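Local coordinates for queuine lyase ([Clostridium] spiroforme DSM 1552, PDB 6P78), which is a radical SAM enzyme that carries a [4Fe-4S] cluster, binds S-adenosylmethionine and queuine, and probably cleaves a C-N bond of queuine, at residues I222-D226 and E227-D231. Residues are numbered along the deposited sequence; the frame is centred on the assembly and turned at random.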
loop_
_atom_site.group_PDB
_atom_site.type_symbol
_atom_site.label_atom_id
_atom_site.label_comp_id
_atom_site.label_asym_id
_atom_site.label_seq_id
_atom_site.Cartn_x
_atom_site.Cartn_y
_atom_site.Cartn_z
ATOM N N ILE A 222 -6.629 14.423 13.883
ATOM C CA ILE A 222 -7.128 13.055 13.844
ATOM C C ILE A 222 -8.489 12.987 14.516
ATOM O O ILE A 222 -9.416 12.338 14.010
ATOM C CB ILE A 222 -6.113 12.108 14.496
ATOM C CG1 ILE A 222 -4.837 12.028 13.660
ATOM C CG2 ILE A 222 -6.735 10.686 14.718
ATOM C CD1 ILE A 222 -3.725 11.213 14.316
ATOM N N LYS A 223 -8.641 13.678 15.652
ATOM C CA LYS A 223 -9.934 13.738 16.319
ATOM C C LYS A 223 -10.991 14.317 15.388
ATOM O O LYS A 223 -12.129 13.834 15.327
ATOM C CB LYS A 223 -9.808 14.578 17.594
ATOM C CG LYS A 223 -11.047 14.642 18.465
ATOM C CD LYS A 223 -10.713 15.392 19.765
ATOM C CE LYS A 223 -11.930 15.618 20.626
ATOM N NZ LYS A 223 -12.322 14.346 21.285
ATOM N N TRP A 224 -10.635 15.378 14.672
ATOM C CA TRP A 224 -11.599 16.011 13.783
ATOM C C TRP A 224 -11.965 15.075 12.639
ATOM O O TRP A 224 -13.145 14.899 12.313
ATOM C CB TRP A 224 -11.028 17.329 13.249
ATOM C CG TRP A 224 -11.672 17.804 11.984
ATOM C CD1 TRP A 224 -12.835 18.510 11.878
ATOM C CD2 TRP A 224 -11.178 17.638 10.645
ATOM N NE1 TRP A 224 -13.106 18.784 10.565
ATOM C CE2 TRP A 224 -12.105 18.265 9.785
ATOM C CE3 TRP A 224 -10.044 17.036 10.092
ATOM C CZ2 TRP A 224 -11.937 18.294 8.399
ATOM C CZ3 TRP A 224 -9.880 17.059 8.711
ATOM C CH2 TRP A 224 -10.824 17.682 7.882
ATOM N N PHE A 225 -10.959 14.439 12.047
ATOM C CA PHE A 225 -11.195 13.556 10.914
ATOM C C PHE A 225 -12.054 12.371 11.325
ATOM O O PHE A 225 -12.977 11.982 10.600
ATOM C CB PHE A 225 -9.857 13.099 10.335
ATOM C CG PHE A 225 -9.986 12.328 9.058
ATOM C CD1 PHE A 225 -10.169 12.980 7.852
ATOM C CD2 PHE A 225 -9.923 10.942 9.066
ATOM C CE1 PHE A 225 -10.283 12.269 6.667
ATOM C CE2 PHE A 225 -10.045 10.226 7.883
ATOM C CZ PHE A 225 -10.230 10.899 6.684
ATOM N N ASP A 226 -11.809 11.829 12.518
ATOM C CA ASP A 226 -12.564 10.662 12.958
ATOM C C ASP A 226 -14.057 10.955 13.029
ATOM O O ASP A 226 -14.877 10.086 12.721
ATOM C CB ASP A 226 -12.041 10.180 14.305
ATOM C CG ASP A 226 -12.780 8.972 14.799
ATOM O OD1 ASP A 226 -12.687 7.922 14.127
ATOM O OD2 ASP A 226 -13.458 9.080 15.841
ATOM N N GLU A 227 -14.434 12.175 13.413
ATOM C CA GLU A 227 -15.855 12.500 13.474
ATOM C C GLU A 227 -16.386 13.007 12.138
ATOM O O GLU A 227 -17.482 12.619 11.722
ATOM C CB GLU A 227 -16.125 13.527 14.578
ATOM C CG GLU A 227 -15.416 14.863 14.388
ATOM C CD GLU A 227 -15.367 15.717 15.654
ATOM O OE1 GLU A 227 -14.496 16.620 15.733
ATOM O OE2 GLU A 227 -16.199 15.487 16.561
ATOM N N GLU A 228 -15.613 13.839 11.439
ATOM C CA GLU A 228 -16.125 14.495 10.239
ATOM C C GLU A 228 -16.221 13.535 9.062
ATOM O O GLU A 228 -17.137 13.657 8.242
ATOM C CB GLU A 228 -15.238 15.687 9.879
ATOM C CG GLU A 228 -15.548 16.320 8.524
ATOM C CD GLU A 228 -16.662 17.350 8.582
ATOM O OE1 GLU A 228 -17.474 17.308 9.536
ATOM O OE2 GLU A 228 -16.723 18.209 7.668
ATOM N N TYR A 229 -15.297 12.581 8.964
ATOM C CA TYR A 229 -15.261 11.623 7.865
ATOM C C TYR A 229 -15.646 10.220 8.330
ATOM O O TYR A 229 -15.179 9.223 7.782
ATOM C CB TYR A 229 -13.888 11.648 7.191
ATOM C CG TYR A 229 -13.738 12.910 6.376
ATOM C CD1 TYR A 229 -13.343 14.098 6.978
ATOM C CD2 TYR A 229 -14.091 12.944 5.026
ATOM C CE1 TYR A 229 -13.251 15.269 6.251
ATOM C CE2 TYR A 229 -14.009 14.133 4.288
ATOM C CZ TYR A 229 -13.576 15.281 4.906
ATOM O OH TYR A 229 -13.500 16.476 4.200
ATOM N N HIS A 230 -16.543 10.139 9.313
ATOM C CA HIS A 230 -16.997 8.843 9.800
ATOM C C HIS A 230 -17.644 8.014 8.694
ATOM O O HIS A 230 -17.499 6.785 8.668
ATOM C CB HIS A 230 -17.965 9.040 10.962
ATOM C CG HIS A 230 -18.398 7.761 11.608
ATOM N ND1 HIS A 230 -17.539 6.975 12.349
ATOM C CD2 HIS A 230 -19.590 7.117 11.609
ATOM C CE1 HIS A 230 -18.187 5.910 12.792
ATOM N NE2 HIS A 230 -19.432 5.969 12.353
ATOM N N ASP A 231 -18.354 8.662 7.764
ATOM C CA ASP A 231 -18.981 7.914 6.679
ATOM C C ASP A 231 -17.954 7.266 5.767
ATOM O O ASP A 231 -18.288 6.324 5.041
ATOM C CB ASP A 231 -19.933 8.809 5.856
ATOM C CG ASP A 231 -19.268 10.077 5.304
ATOM O OD1 ASP A 231 -18.066 10.317 5.545
ATOM O OD2 ASP A 231 -19.981 10.852 4.615
HETATM O O HOH W 1 -15.280 20.171 8.391
#
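Trp224 O takes two backbone N-H groups from the last turn of helix 219-228: a nearly straight bond from Glu228 N at 2.8 Å and a weak, strongly bent one from Glu227 N at 3.2 Å. Glu227 N also reaches back weakly to Lys223 O, so its N-H is divided between two weak bonds. One residue further on, Tyr229 N closes the turn on Phe225 O at 2.9 Å, and there Tyr229 is the first residue to leave helical backbone angles.

On the side of the helix turned to the protein, three rings gather. With chi1 at -73°, CG of Tyr229 lies beside its own backbone N and anti to the carbonyl carbon, which sets the ring alongside that of Phe225. Tyr229 CB sits over one face of the Phe225 ring, 3.8 Å from its centroid, in a CH-pi contact. The two rings run nearly parallel but slid apart, so that they barely overlap; Phe225 CD1 lies 3.5 Å from Tyr229 CD1, and Phe225 CE1 is as close to Tyr229 CG. Trp224 and Tyr229 form an offset edge-to-face pair, the edge of Tyr229 directed at the face of the six-membered ring of Trp224, with planes at 74°. Glu228 CB covers a face of the indole's five-membered ring, and the bend at chi2 (85°) brings the carboxylate round to a water that donates to Glu228 OE2 at 2.5 Å and accepts a long, weak bond from Trp224 NE1.

Asp226 OD1 forms a salt bridge with Lys233, which also bonds His230 ND1. This is surface packing in the radical SAM core, about 12 Å from Phe225's side chain to the bound S-adenosylmethionine: the aromatic cluster ending helix 219-228 packs against isoleucines of helix 186-199 and strand 203-207, leaving mixed charged and polar groups exposed.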